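Local coordinates for Hth-type dhaklm operon transcriptional activator DHAS (Lactococcus lactis, PDB 2IU5), which activates transcription of the dhaKLM operon in complex with DhaQ upon activation by dihydroxyacetone, binding as a homodimer to an inverted repeat at the promoter, at residues K108-E111 with H112-I116; W137-L140 with E141-F144; K23-M26 with Q27-Y31. The protein carries 1 engineered substitution. All coordinates share one frame; numbering follows the deposited sequence.

Along the chain the order is contact 3, contact 1, contact 2, in series. Contact 3 closes helix 13-28 in the TetR-type DNA-binding region. Contacts 1 and 2 lie at the starts of helix 110-132 and helix 139-163, two consecutive helices of the C-terminal region. The centres of contacts 1 and 2 are 23 Å apart, those of contacts 1 and 3 are 20 Å apart. Contacts 2 and 3 lie on opposite sides of the chain's centre, with centres 41 Å apart. Contact 1 packs against helices 57-73 and 139-163. Contact 2 touches the second subunit. Contact 1 thus probably lies between the DNA-binding region and the part that meets the second subunit.

Contact 1 of 3, residues K108-E111 with H112-I116; sequences KNFE and HFFLI
The Phe110 ring touches the rings of Phe113 and Phe114, three and four residues further along helix 110-132, with its two CE corners. Phe110 CE1 meets Phe113 CD2 at 3.6 Å. Phe110 CE2 meets Phe114 CD1 at 3.8 Å. The rings of Phe110 and Phe113 are inclined at 31°, neither stacked nor edge-to-face. Those of Phe110 and Phe114 are close to parallel but slid apart, so they barely overlap. With chi1 at -170°, Phe110 CG lies opposite the backbone N and beside the carbonyl carbon, and the ring reaches the side chains of the next turn. Phe104 meets both Phe110 and Phe114 edge-to-face. Phe65 meets the Phe110 ring, and Phe69 packs on Phe113 and Phe114. An alanine in place of Phe110 would probably leave Phe113 CD2 and Phe114 CD1 without their shared partner and open a gap beside Phe104.

The backbone bond from Phe114 N to Phe110 O is 2.8 Å long. Asn109 O receives two weak bonds, from His112 N and Phe113 N. Lys108 NZ donates to Asn109 OD1 at 2.7 Å, from above the carbonyl plane. The His112 ring crosses the Asn109 amide with planes 44° apart, His112 CD2 being 4.0 Å from Asn109 OD1. The chemistry is thus divided: apolar rings join this helix start to helices 57-73 and 139-163, while Lys108, Asn109 and His112 are exposed.

Contact 2 of 3, residues W137-L140 with E141-F144; sequences WSDL and EKSF
Lys142 lies across the indole of Trp137, nearly at a right angle to it. Its CB sits near two backbone oxygens, Ser138 O and Asp139 O. Its CG rests over one face of the five-membered ring, 3.5 Å from the centroid and 12° off the normal, a CH-pi contact. Lys142 CD lies 3.7 Å from Trp137 NE1. The chain then bends at chi3 (-92°), turning CE toward Asp139 OD1. NZ ends 3.6 Å from Asp139 OD1 in a salt bridge, and has a long, weak ion pair with Glu130.

Beside this, Ser138 and Glu141 form a capping box at the start of helix 139-163. Ser138 is the N-cap: its OG accepts from Glu141 N at 3.0 Å. In return Ser138 N donates to Glu141 OE1 at 2.8 Å, on the anti side of the carboxylate. The first turn closes through Lys142 N and Ser138 O, 2.9 Å apart.

Trp137 stacks on Tyr135 and bonds through NE1 to Glu130. Trp137 and Lys142 both pack on Ile126 of helix 110-132, while Leu140, Glu141 and Phe144 touch Gln173 of the second subunit.

Contact 3 of 3, residues K23-M26 with Q27-Y31; sequences KDLM and QSNAY
Leu25 O takes two sound hydrogen bonds and a weak third, from Ser28 and Asn29. Asn29 ND2 reaches it at 3.1 Å, in the carbonyl plane and on a lone pair, with the oxygen also close to the amide plane of Asn29. Ser28 N donates to the same Leu25 O at 3.1 Å, from above the carbonyl plane. Asn29 N adds the weak bond to it at 2.9 Å. The Asn29 CG is anti to its carbonyl carbon (chi1 -62°), which brings the amide back to Leu25 O. There ND2 also lies beside Leu25 CD2, 3.9 Å away.

Here helix 13-28 of the TetR-type DNA-binding region runs out, and its last bonds are irregular. Gln27 N donates to Asp24 O at 3.2 Å and only weakly to Lys23 O. The chain then turns toward helix 36-43, which belongs to the predicted helix-turn-helix motif. Leu25 packs on Ile39 and Thr42 of that helix.

Met26 and Tyr31 lie side by side and point the same way. Bends at chi2 and chi3 curl the Met26 chain, and its SD comes to 3.8 Å from Tyr31 CB. The sulfur stands at the ring edge, 5.4 Å from the centroid and near its plane, a Met-aromatic contact. Met26 also packs on Phe99 and Ile103 of helix 97-106. Lys102 of that helix donates through NZ to both Met26 O and Asn29 O.

Contact 1 of 3, residues K108-E111 with H112-I116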
# COMPACT_ATOMS: atom_id res chain seq x y z
N LYS A 108 -2.62 16.04 -1.51
CA LYS A 108 -1.82 15.14 -0.69
C LYS A 108 -2.68 14.12 0.06
O LYS A 108 -2.20 13.06 0.44
CB LYS A 108 -1.01 15.94 0.32
CG LYS A 108 -1.86 16.75 1.31
CD LYS A 108 -1.13 17.00 2.62
CE LYS A 108 -1.64 16.08 3.74
NZ LYS A 108 -1.56 14.62 3.42
N ASN A 109 -3.95 14.45 0.26
CA ASN A 109 -4.85 13.56 1.00
C ASN A 109 -5.58 12.58 0.10
O ASN A 109 -6.31 11.71 0.57
CB ASN A 109 -5.86 14.36 1.82
CG ASN A 109 -5.27 14.96 3.09
OD1 ASN A 109 -4.24 14.48 3.60
ND2 ASN A 109 -5.90 16.01 3.60
N PHE A 110 -5.39 12.73 -1.21
CA PHE A 110 -6.03 11.81 -2.11
C PHE A 110 -5.65 10.34 -1.96
O PHE A 110 -6.51 9.46 -2.13
CB PHE A 110 -5.85 12.22 -3.56
CG PHE A 110 -6.70 11.40 -4.46
CD1 PHE A 110 -8.08 11.58 -4.47
CD2 PHE A 110 -6.15 10.43 -5.28
CE1 PHE A 110 -8.88 10.83 -5.30
CE2 PHE A 110 -6.96 9.67 -6.10
CZ PHE A 110 -8.32 9.87 -6.11
N GLU A 111 -4.39 10.07 -1.67
CA GLU A 111 -3.91 8.68 -1.55
C GLU A 111 -4.75 7.94 -0.52
O GLU A 111 -5.05 6.76 -0.67
CB GLU A 111 -2.44 8.67 -1.11
CG GLU A 111 -1.86 7.28 -0.86
CD GLU A 111 -0.39 7.32 -0.47
OE1 GLU A 111 0.48 7.09 -1.35
OE2 GLU A 111 -0.09 7.59 0.71
N HIS A 112 -5.13 8.64 0.54
CA HIS A 112 -5.90 8.01 1.60
C HIS A 112 -7.33 7.72 1.16
O HIS A 112 -7.87 6.65 1.42
CB HIS A 112 -5.87 8.87 2.86
CG HIS A 112 -4.49 9.26 3.28
ND1 HIS A 112 -3.50 8.33 3.51
CD2 HIS A 112 -3.93 10.47 3.49
CE1 HIS A 112 -2.39 8.95 3.86
NE2 HIS A 112 -2.62 10.25 3.86
N PHE A 113 -7.93 8.69 0.48
CA PHE A 113 -9.23 8.48 -0.13
C PHE A 113 -9.18 7.29 -1.10
O PHE A 113 -10.07 6.45 -1.13
CB PHE A 113 -9.67 9.75 -0.85
CG PHE A 113 -10.97 9.59 -1.55
CD1 PHE A 113 -12.17 9.83 -0.89
CD2 PHE A 113 -10.99 9.20 -2.88
CE1 PHE A 113 -13.38 9.67 -1.57
CE2 PHE A 113 -12.18 9.04 -3.55
CZ PHE A 113 -13.38 9.27 -2.90
N PHE A 114 -8.11 7.22 -1.89
CA PHE A 114 -7.97 6.22 -2.97
C PHE A 114 -7.94 4.83 -2.30
O PHE A 114 -8.60 3.88 -2.75
CB PHE A 114 -6.69 6.52 -3.74
CG PHE A 114 -6.54 5.80 -5.07
CD1 PHE A 114 -7.51 5.88 -6.08
CD2 PHE A 114 -5.40 5.04 -5.29
CE1 PHE A 114 -7.32 5.19 -7.29
CE2 PHE A 114 -5.21 4.36 -6.50
CZ PHE A 114 -6.16 4.44 -7.50
N LEU A 115 -7.18 4.73 -1.21
CA LEU A 115 -7.06 3.47 -0.51
C LEU A 115 -8.43 3.04 -0.00
O LEU A 115 -8.81 1.88 -0.12
CB LEU A 115 -6.04 3.55 0.63
CG LEU A 115 -5.99 2.31 1.53
CD1 LEU A 115 -5.48 1.11 0.73
CD2 LEU A 115 -5.10 2.59 2.73
N ILE A 116 -9.18 3.99 0.56
CA ILE A 116 -10.51 3.69 1.06
C ILE A 116 -11.41 3.15 -0.07
O ILE A 116 -12.21 2.24 0.16
CB ILE A 116 -11.12 4.91 1.73
CG1 ILE A 116 -10.44 5.17 3.08
CG2 ILE A 116 -12.61 4.67 1.95
CD1 ILE A 116 -10.85 6.48 3.74

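Contact 2 of 3, residues W137-L140 with E141-F144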
# COMPACT_ATOMS: atom_id res chain seq x y z
N TRP A 137 -14.21 -18.07 6.87
CA TRP A 137 -13.43 -16.91 7.32
C TRP A 137 -14.03 -16.25 8.54
O TRP A 137 -15.23 -15.99 8.58
CB TRP A 137 -13.19 -15.86 6.23
CG TRP A 137 -14.32 -15.49 5.29
CD1 TRP A 137 -15.66 -15.39 5.57
CD2 TRP A 137 -14.18 -15.15 3.91
NE1 TRP A 137 -16.35 -15.02 4.43
CE2 TRP A 137 -15.46 -14.86 3.40
CE3 TRP A 137 -13.08 -15.07 3.04
CZ2 TRP A 137 -15.67 -14.50 2.07
CZ3 TRP A 137 -13.29 -14.71 1.72
CH2 TRP A 137 -14.58 -14.42 1.24
N SER A 138 -13.21 -15.97 9.54
CA SER A 138 -13.66 -15.18 10.68
C SER A 138 -13.77 -13.70 10.32
O SER A 138 -13.33 -13.26 9.25
CB SER A 138 -12.66 -15.34 11.82
OG SER A 138 -11.48 -14.64 11.49
N ASP A 139 -14.37 -12.92 11.21
CA ASP A 139 -14.36 -11.47 11.04
C ASP A 139 -12.94 -10.91 10.91
O ASP A 139 -12.69 -10.02 10.10
CB ASP A 139 -15.10 -10.77 12.18
CG ASP A 139 -16.60 -10.72 11.95
OD1 ASP A 139 -17.05 -11.00 10.81
OD2 ASP A 139 -17.34 -10.39 12.91
N LEU A 140 -12.01 -11.43 11.70
CA LEU A 140 -10.63 -10.99 11.65
C LEU A 140 -10.02 -11.30 10.28
O LEU A 140 -9.32 -10.48 9.69
CB LEU A 140 -9.83 -11.73 12.73
CG LEU A 140 -8.36 -11.32 12.83
CD1 LEU A 140 -8.25 -9.95 13.49
CD2 LEU A 140 -7.57 -12.36 13.61
N GLU A 141 -10.32 -12.49 9.78
CA GLU A 141 -9.78 -12.96 8.51
C GLU A 141 -10.32 -12.18 7.32
O GLU A 141 -9.57 -11.80 6.42
CB GLU A 141 -10.04 -14.45 8.35
CG GLU A 141 -9.13 -15.29 9.24
CD GLU A 141 -9.52 -16.75 9.31
OE1 GLU A 141 -10.71 -17.08 9.13
OE2 GLU A 141 -8.62 -17.58 9.56
N LYS A 142 -11.62 -11.92 7.31
CA LYS A 142 -12.20 -11.05 6.28
C LYS A 142 -11.61 -9.64 6.28
O LYS A 142 -11.30 -9.08 5.22
CB LYS A 142 -13.72 -10.91 6.52
CG LYS A 142 -14.54 -12.07 6.02
CD LYS A 142 -16.03 -11.76 6.19
CE LYS A 142 -16.53 -12.25 7.52
NZ LYS A 142 -18.03 -12.29 7.65
N SER A 143 -11.44 -9.05 7.47
CA SER A 143 -10.81 -7.74 7.56
C SER A 143 -9.41 -7.83 6.98
O SER A 143 -9.00 -6.98 6.22
CB SER A 143 -10.72 -7.22 8.99
OG SER A 143 -9.93 -6.03 9.00
N PHE A 144 -8.68 -8.87 7.35
CA PHE A 144 -7.29 -8.95 6.89
C PHE A 144 -7.21 -9.09 5.38
O PHE A 144 -6.44 -8.39 4.73
CB PHE A 144 -6.57 -10.12 7.55
CG PHE A 144 -5.11 -10.16 7.25
CD1 PHE A 144 -4.21 -9.42 8.01
CD2 PHE A 144 -4.63 -10.92 6.20
CE1 PHE A 144 -2.85 -9.46 7.74
CE2 PHE A 144 -3.26 -10.96 5.93
CZ PHE A 144 -2.39 -10.22 6.70

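Contact 3 of 3, residues K23-M26 with Q27-Y31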
# COMPACT_ATOMS: atom_id res chain seq x y z
N LYS A 23 -13.70 17.03 -16.34
CA LYS A 23 -12.81 15.88 -16.59
C LYS A 23 -12.19 16.01 -17.99
O LYS A 23 -11.01 15.72 -18.19
CB LYS A 23 -13.54 14.55 -16.39
CG LYS A 23 -13.74 14.27 -14.91
CD LYS A 23 -14.29 12.86 -14.65
CE LYS A 23 -15.79 12.83 -14.81
NZ LYS A 23 -16.31 11.42 -14.65
N ASP A 24 -12.98 16.44 -18.97
CA ASP A 24 -12.48 16.72 -20.31
C ASP A 24 -11.38 17.78 -20.33
O ASP A 24 -10.33 17.58 -20.96
CB ASP A 24 -13.63 17.10 -21.24
CG ASP A 24 -14.55 15.91 -21.58
OD1 ASP A 24 -14.22 14.75 -21.22
OD2 ASP A 24 -15.60 16.14 -22.22
N LEU A 25 -11.59 18.90 -19.64
CA LEU A 25 -10.55 19.94 -19.59
C LEU A 25 -9.28 19.46 -18.88
O LEU A 25 -8.18 19.86 -19.24
CB LEU A 25 -11.13 21.19 -18.93
CG LEU A 25 -12.21 21.87 -19.79
CD1 LEU A 25 -13.13 22.71 -18.94
CD2 LEU A 25 -11.62 22.71 -20.91
N MET A 26 -9.44 18.61 -17.86
CA MET A 26 -8.28 18.09 -17.11
C MET A 26 -7.41 17.15 -17.94
O MET A 26 -6.27 16.86 -17.59
CB MET A 26 -8.73 17.36 -15.83
CG MET A 26 -9.25 18.27 -14.74
SD MET A 26 -7.87 19.02 -13.85
CE MET A 26 -7.43 17.74 -12.66
N GLN A 27 -7.92 16.68 -19.07
CA GLN A 27 -7.08 15.89 -19.95
C GLN A 27 -5.95 16.73 -20.54
O GLN A 27 -4.86 16.22 -20.80
CB GLN A 27 -7.95 15.25 -21.04
CG GLN A 27 -7.20 14.50 -22.13
CD GLN A 27 -6.66 13.17 -21.65
OE1 GLN A 27 -7.22 12.56 -20.73
NE2 GLN A 27 -5.59 12.71 -22.26
N SER A 28 -6.22 18.01 -20.77
CA SER A 28 -5.34 18.79 -21.63
C SER A 28 -4.95 20.15 -21.07
O SER A 28 -4.24 20.90 -21.74
CB SER A 28 -5.99 18.97 -23.02
OG SER A 28 -7.24 19.65 -22.87
N ASN A 29 -5.42 20.45 -19.86
CA ASN A 29 -5.09 21.71 -19.19
C ASN A 29 -4.64 21.44 -17.76
O ASN A 29 -5.11 20.48 -17.14
CB ASN A 29 -6.32 22.62 -19.16
CG ASN A 29 -6.80 23.01 -20.54
OD1 ASN A 29 -6.29 23.98 -21.13
ND2 ASN A 29 -7.78 22.28 -21.07
N ALA A 30 -3.74 22.28 -17.24
CA ALA A 30 -3.37 22.17 -15.82
C ALA A 30 -4.58 22.51 -14.97
O ALA A 30 -5.36 23.41 -15.30
CB ALA A 30 -2.24 23.11 -15.51
N TYR A 31 -4.75 21.80 -13.86
CA TYR A 31 -5.86 22.00 -12.97
C TYR A 31 -6.14 23.47 -12.64
O TYR A 31 -7.28 23.93 -12.75
CB TYR A 31 -5.63 21.22 -11.68
CG TYR A 31 -6.50 21.69 -10.54
CD1 TYR A 31 -7.86 21.37 -10.49
CD2 TYR A 31 -5.96 22.46 -9.51
CE1 TYR A 31 -8.66 21.80 -9.44
CE2 TYR A 31 -6.76 22.89 -8.46
CZ TYR A 31 -8.09 22.57 -8.43
OH TYR A 31 -8.88 23.00 -7.39